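Local coordinates for protein alpha-1,3-glucanase (Bacillus circulans, PDB 5ZRU) that probably hydrolyses alpha-1,3-glucan as a glycoside hydrolase of family 87, this chain being its catalytic unit, which carries bound calcium and zinc ions, at residues A[113-124]-A[285-294]. Numbering follows the deposited sequence.
With CA (calcium ion), chain I; ZN (zinc ion), chain G; PE5 (3,6,9,12,15,18,21,24-octaoxahexacosan-1-ol), chain C.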
loop_
_atom_site.group_PDB
_atom_site.type_symbol
_atom_site.label_atom_id
_atom_site.label_comp_id
_atom_site.label_asym_id
_atom_site.label_seq_id
_atom_site.Cartn_x
_atom_site.Cartn_y
_atom_site.Cartn_z
ATOM N N TYR A 113 12.181 1.460 13.796
ATOM C CA TYR A 113 11.635 0.211 14.338
ATOM C C TYR A 113 10.748 -0.516 13.332
ATOM O O TYR A 113 10.877 -1.731 13.138
ATOM C CB TYR A 113 10.837 0.508 15.612
ATOM C CG TYR A 113 10.103 -0.697 16.191
ATOM C CD1 TYR A 113 10.759 -1.587 17.039
ATOM C CD2 TYR A 113 8.761 -0.938 15.898
ATOM C CE1 TYR A 113 10.108 -2.685 17.586
ATOM C CE2 TYR A 113 8.092 -2.053 16.440
ATOM C CZ TYR A 113 8.779 -2.910 17.284
ATOM O OH TYR A 113 8.153 -3.996 17.835
ATOM N N TYR A 114 9.805 0.208 12.716
ATOM C CA TYR A 114 8.821 -0.440 11.855
ATOM C C TYR A 114 9.425 -0.893 10.537
ATOM O O TYR A 114 9.047 -1.946 10.003
ATOM C CB TYR A 114 7.665 0.509 11.557
ATOM C CG TYR A 114 7.008 1.056 12.781
ATOM C CD1 TYR A 114 6.135 0.279 13.534
ATOM C CD2 TYR A 114 7.241 2.369 13.175
ATOM C CE1 TYR A 114 5.519 0.802 14.667
ATOM C CE2 TYR A 114 6.633 2.895 14.288
ATOM C CZ TYR A 114 5.781 2.108 15.038
ATOM O OH TYR A 114 5.189 2.678 16.150
ATOM N N SER A 115 10.316 -0.083 9.975
ATOM C CA SER A 115 10.808 -0.245 8.618
ATOM C C SER A 115 12.035 -1.157 8.624
ATOM O O SER A 115 12.402 -1.727 9.657
ATOM C CB SER A 115 11.096 1.135 8.014
ATOM O OG SER A 115 11.912 1.917 8.892
ATOM N N TRP A 116 12.660 -1.304 7.453
ATOM C CA TRP A 116 13.859 -2.104 7.184
ATOM C C TRP A 116 13.587 -3.606 7.260
ATOM O O TRP A 116 13.354 -4.159 8.343
ATOM C CB TRP A 116 15.016 -1.713 8.116
ATOM C CG TRP A 116 15.524 -0.324 7.839
ATOM C CD1 TRP A 116 15.017 0.843 8.337
ATOM C CD2 TRP A 116 16.624 0.050 6.991
ATOM N NE1 TRP A 116 15.729 1.914 7.853
ATOM C CE2 TRP A 116 16.713 1.458 7.020
ATOM C CE3 TRP A 116 17.541 -0.669 6.210
ATOM C CZ2 TRP A 116 17.693 2.165 6.317
ATOM C CZ3 TRP A 116 18.510 0.036 5.503
ATOM C CH2 TRP A 116 18.571 1.441 5.557
ATOM N N GLN A 117 13.601 -4.246 6.092
ATOM C CA GLN A 117 13.477 -5.688 5.904
ATOM C C GLN A 117 14.576 -6.128 4.950
ATOM O O GLN A 117 14.916 -5.399 4.017
ATOM C CB GLN A 117 12.110 -6.073 5.319
ATOM C CG GLN A 117 10.939 -5.843 6.260
ATOM C CD GLN A 117 10.800 -6.981 7.250
ATOM O OE1 GLN A 117 10.170 -7.989 6.945
ATOM N NE2 GLN A 117 11.392 -6.829 8.437
ATOM N N TYR A 118 15.116 -7.334 5.165
ATOM C CA TYR A 118 16.364 -7.724 4.518
ATOM C C TYR A 118 16.194 -9.032 3.749
ATOM O O TYR A 118 15.587 -9.982 4.250
ATOM C CB TYR A 118 17.490 -7.836 5.565
ATOM C CG TYR A 118 17.763 -6.535 6.296
ATOM C CD1 TYR A 118 18.682 -5.613 5.793
ATOM C CD2 TYR A 118 17.104 -6.226 7.491
ATOM C CE1 TYR A 118 18.937 -4.426 6.455
ATOM C CE2 TYR A 118 17.355 -5.039 8.164
ATOM C CZ TYR A 118 18.271 -4.141 7.637
ATOM O OH TYR A 118 18.522 -2.963 8.298
ATOM N N PHE A 119 16.743 -9.084 2.533
ATOM C CA PHE A 119 16.443 -10.176 1.610
ATOM C C PHE A 119 17.708 -10.860 1.111
ATOM O O PHE A 119 18.515 -10.250 0.404
ATOM C CB PHE A 119 15.615 -9.661 0.430
ATOM C CG PHE A 119 14.222 -9.255 0.827
ATOM C CD1 PHE A 119 13.198 -10.195 0.871
ATOM C CD2 PHE A 119 13.951 -7.947 1.215
ATOM C CE1 PHE A 119 11.911 -9.833 1.269
ATOM C CE2 PHE A 119 12.666 -7.571 1.612
ATOM C CZ PHE A 119 11.647 -8.516 1.645
ATOM N N SER A 120 17.859 -12.136 1.463
ATOM C CA SER A 120 18.788 -13.039 0.792
ATOM C C SER A 120 18.054 -14.152 0.056
ATOM O O SER A 120 18.691 -15.027 -0.543
ATOM C CB SER A 120 19.778 -13.630 1.801
ATOM O OG SER A 120 19.091 -14.218 2.888
ATOM N N SER A 121 16.729 -14.127 0.095
ATOM C CA SER A 121 15.838 -15.042 -0.593
ATOM C C SER A 121 14.530 -14.296 -0.807
ATOM O O SER A 121 14.452 -13.079 -0.598
ATOM C CB SER A 121 15.631 -16.327 0.225
ATOM O OG SER A 121 14.893 -16.038 1.410
ATOM N N ASP A 122 13.480 -15.026 -1.175
ATOM C CA ASP A 122 12.167 -14.407 -1.289
ATOM C C ASP A 122 11.439 -14.310 0.049
ATOM O O ASP A 122 10.248 -13.987 0.071
ATOM C CB ASP A 122 11.300 -15.158 -2.305
ATOM C CG ASP A 122 10.975 -16.581 -1.877
ATOM O OD1 ASP A 122 11.461 -17.039 -0.816
ATOM O OD2 ASP A 122 10.228 -17.245 -2.629
ATOM N N HIS A 123 12.111 -14.592 1.157
ATOM C CA HIS A 123 11.522 -14.383 2.465
ATOM C C HIS A 123 12.314 -13.317 3.203
ATOM O O HIS A 123 13.549 -13.400 3.252
ATOM C CB HIS A 123 11.521 -15.670 3.293
ATOM C CG HIS A 123 10.413 -16.612 2.957
ATOM N ND1 HIS A 123 10.268 -17.181 1.710
ATOM C CD2 HIS A 123 9.394 -17.089 3.710
ATOM C CE1 HIS A 123 9.204 -17.966 1.708
ATOM N NE2 HIS A 123 8.662 -17.932 2.911
ATOM N N PRO A 124 11.658 -12.335 3.816
ATOM C CA PRO A 124 12.402 -11.285 4.518
ATOM C C PRO A 124 13.039 -11.796 5.799
ATOM O O PRO A 124 12.538 -12.719 6.446
ATOM C CB PRO A 124 11.328 -10.233 4.821
ATOM C CG PRO A 124 10.064 -11.011 4.897
ATOM C CD PRO A 124 10.200 -12.115 3.870
ATOM N N ASN A 285 -2.112 2.084 14.409
ATOM C CA ASN A 285 -0.698 1.776 14.319
ATOM C C ASN A 285 -0.425 0.514 15.125
ATOM O O ASN A 285 -1.136 0.214 16.088
ATOM C CB ASN A 285 0.137 2.945 14.849
ATOM C CG ASN A 285 1.620 2.747 14.642
ATOM O OD1 ASN A 285 2.043 2.179 13.647
ATOM N ND2 ASN A 285 2.419 3.211 15.597
ATOM N N SER A 286 0.614 -0.217 14.733
ATOM C CA SER A 286 1.005 -1.455 15.388
ATOM C C SER A 286 2.178 -1.238 16.340
ATOM O O SER A 286 2.712 -0.139 16.481
ATOM C CB SER A 286 1.427 -2.489 14.349
ATOM O OG SER A 286 2.742 -2.158 13.923
ATOM N N ASN A 287 2.606 -2.325 16.986
ATOM C CA ASN A 287 3.955 -2.424 17.533
ATOM C C ASN A 287 4.710 -3.565 16.856
ATOM O O ASN A 287 5.446 -4.328 17.496
ATOM C CB ASN A 287 3.948 -2.613 19.052
ATOM C CG ASN A 287 5.310 -2.346 19.663
ATOM O OD1 ASN A 287 6.155 -1.702 19.030
ATOM N ND2 ASN A 287 5.535 -2.827 20.890
ATOM N N LEU A 288 4.554 -3.680 15.538
ATOM C CA LEU A 288 4.992 -4.852 14.791
ATOM C C LEU A 288 6.199 -4.526 13.920
ATOM O O LEU A 288 6.163 -3.562 13.146
ATOM C CB LEU A 288 3.846 -5.379 13.918
ATOM C CG LEU A 288 4.162 -6.647 13.128
ATOM C CD1 LEU A 288 4.344 -7.825 14.090
ATOM C CD2 LEU A 288 3.069 -6.930 12.105
ATOM N N ARG A 289 7.265 -5.338 14.033
ATOM C CA ARG A 289 8.439 -5.153 13.185
ATOM C C ARG A 289 8.810 -6.386 12.378
ATOM O O ARG A 289 9.831 -6.357 11.677
ATOM C CB ARG A 289 9.659 -4.725 14.016
ATOM C CG ARG A 289 10.023 -5.692 15.143
ATOM C CD ARG A 289 11.385 -5.334 15.770
ATOM N NE ARG A 289 12.534 -5.803 14.993
ATOM C CZ ARG A 289 13.030 -7.034 15.063
ATOM N NH1 ARG A 289 12.464 -7.931 15.865
ATOM N NH2 ARG A 289 14.080 -7.375 14.321
ATOM N N SER A 290 8.021 -7.459 12.442
ATOM C CA SER A 290 8.337 -8.696 11.739
ATOM C C SER A 290 7.079 -9.310 11.137
ATOM O O SER A 290 5.991 -9.235 11.715
ATOM C CB SER A 290 9.005 -9.713 12.683
ATOM O OG SER A 290 9.162 -10.979 12.051
ATOM N N ARG A 291 7.246 -9.944 9.975
ATOM C CA ARG A 291 6.200 -10.771 9.382
ATOM C C ARG A 291 6.054 -12.128 10.052
ATOM O O ARG A 291 5.081 -12.837 9.760
ATOM C CB ARG A 291 6.475 -11.006 7.891
ATOM C CG ARG A 291 6.194 -9.827 6.996
ATOM C CD ARG A 291 6.219 -10.239 5.522
ATOM N NE ARG A 291 5.096 -11.106 5.166
ATOM C CZ ARG A 291 4.833 -11.495 3.923
ATOM N NH1 ARG A 291 5.611 -11.089 2.927
ATOM N NH2 ARG A 291 3.789 -12.273 3.669
ATOM N N TYR A 292 6.998 -12.513 10.912
ATOM C CA TYR A 292 6.983 -13.824 11.566
ATOM C C TYR A 292 6.763 -14.958 10.560
ATOM O O TYR A 292 5.985 -15.884 10.800
ATOM C CB TYR A 292 5.913 -13.874 12.659
ATOM C CG TYR A 292 6.196 -13.039 13.892
ATOM C CD1 TYR A 292 7.035 -13.511 14.899
ATOM C CD2 TYR A 292 5.582 -11.803 14.077
ATOM C CE1 TYR A 292 7.264 -12.773 16.041
ATOM C CE2 TYR A 292 5.813 -11.055 15.215
ATOM C CZ TYR A 292 6.655 -11.545 16.194
ATOM O OH TYR A 292 6.890 -10.813 17.339
ATOM N N GLY A 293 7.429 -14.868 9.407
ATOM C CA GLY A 293 7.303 -15.876 8.366
ATOM C C GLY A 293 5.885 -16.263 7.975
ATOM O O GLY A 293 5.557 -17.452 7.929
ATOM N N GLU A 294 5.043 -15.271 7.682
ATOM C CA GLU A 294 3.627 -15.431 7.334
ATOM C C GLU A 294 2.764 -15.933 8.489
ATOM O O GLU A 294 1.585 -16.258 8.279
ATOM C CB GLU A 294 3.429 -16.357 6.125
ATOM C CG GLU A 294 4.196 -15.935 4.888
ATOM C CD GLU A 294 5.419 -16.802 4.627
ATOM O OE1 GLU A 294 6.527 -16.405 5.036
ATOM O OE2 GLU A 294 5.270 -17.879 4.018
HETATM CA CA CA I . 13.123 -3.659 10.690
HETATM ZN ZN ZN G . 6.978 -18.919 3.599
HETATM C C48 PE5 C . 4.329 1.639 20.793
HETATM C C50 PE5 C . 5.085 1.334 19.495
HETATM O O1 PE5 C . 6.437 1.687 19.631
HETATM C C1 PE5 C . 7.241 1.385 18.524
HETATM C C2 PE5 C . 8.640 1.985 18.687
HETATM O O2 PE5 C . 8.557 3.382 18.697
HETATM C C3 PE5 C . 9.745 4.060 18.987
HETATM C C4 PE5 C . 9.481 5.571 19.027
HETATM O O3 PE5 C . 8.922 5.991 17.811
HETATM C C5 PE5 C . 8.704 7.369 17.664
HETATM C C6 PE5 C . 7.289 7.638 17.131
HETATM O O4 PE5 C . 7.242 7.633 15.727
HETATM C C7 PE5 C . 6.118 7.019 15.151
HETATM C C8 PE5 C . 4.829 7.603 15.735
HETATM O O5 PE5 C . 3.761 6.762 15.433
HETATM C C9 PE5 C . 2.577 7.039 16.129
HETATM C C10 PE5 C . 1.596 7.708 15.175
HETATM O O6 PE5 C . 1.164 8.915 15.728
HETATM C C11 PE5 C . 0.651 9.830 14.805
HETATM C C12 PE5 C . 0.488 11.196 15.457
HETATM O O7 PE5 C . -0.871 11.503 15.415
HETATM C C13 PE5 C . -1.169 12.839 15.128
HETATM C C14 PE5 C . -2.539 13.160 15.720
HETATM O O8 PE5 C . -2.667 12.461 16.926
HETATM C C15 PE5 C . -3.903 12.588 17.580
HETATM C C16 PE5 C . -3.694 13.268 18.940
HETATM O O52 PE5 C . -3.824 12.346 19.986
HETATM O O HOH W 1 12.794 -3.597 13.144
HETATM O O HOH W 2 10.826 -4.094 10.323
HETATM O O HOH W 3 6.024 -2.360 10.355
HETATM O O HOH W 4 9.725 -10.150 8.626
HETATM O O HOH W 5 12.899 -6.079 11.161
HETATM O O HOH W 6 6.313 -20.556 1.977
HETATM O O HOH W 7 15.328 -4.511 10.869
HETATM O O HOH W 8 14.468 -1.735 11.688
#
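Tyr-113 lies across segment 285-294, its hydroxyl donating to the carbonyl O of Asn-287 (OH to O 2.7 Å) from well above the carbonyl plane. CG stands anti to the backbone N (chi1 174°), which swings the ring toward that segment. From CB outward, CB, CG and CD2 run beside the PE5 chain, with CD2 3.8 Å from PE5 C1; CD1 and CE1 meet Arg-289 CD, CE1 at 3.5 Å, while CE2 and CZ approach OD1 of Asn-287, whose ND2 donates to Thr-260 O. Arg-289 CB covers one ring face in a CH-pi contact, 4.0 Å from the ring centroid. Replacing Tyr-113 by an alanine would probably strip the Arg-289 stem of this cover and leave Asn-287 O without its hydroxyl donor. Beside Tyr-113, Tyr-114 OH accepts from Asn-285 ND2 (2.9 Å, 155° at the hydrogen); ND2 also donates to Gln-258, and OD1 is hydrogen-bonded to His-318 ND1. Calcium binds the carbonyls of Ser-115 and Trp-116 and five waters; one joins Tyr-113 O to NE of Arg-289, whose guanidinium also binds Gly-89, another Tyr-114 O to Arg-289 O. At the far end, zinc joins His-123 NE2 (2.1 Å) to Glu-294 OE2 (2.0 Å). The contact thus ties the D1 family region, where strand 117-119 pairs antiparallel with 124-125 and 132-144, to the parallel beta-helix, at the end of strand 277-285 and the loop that leaves it.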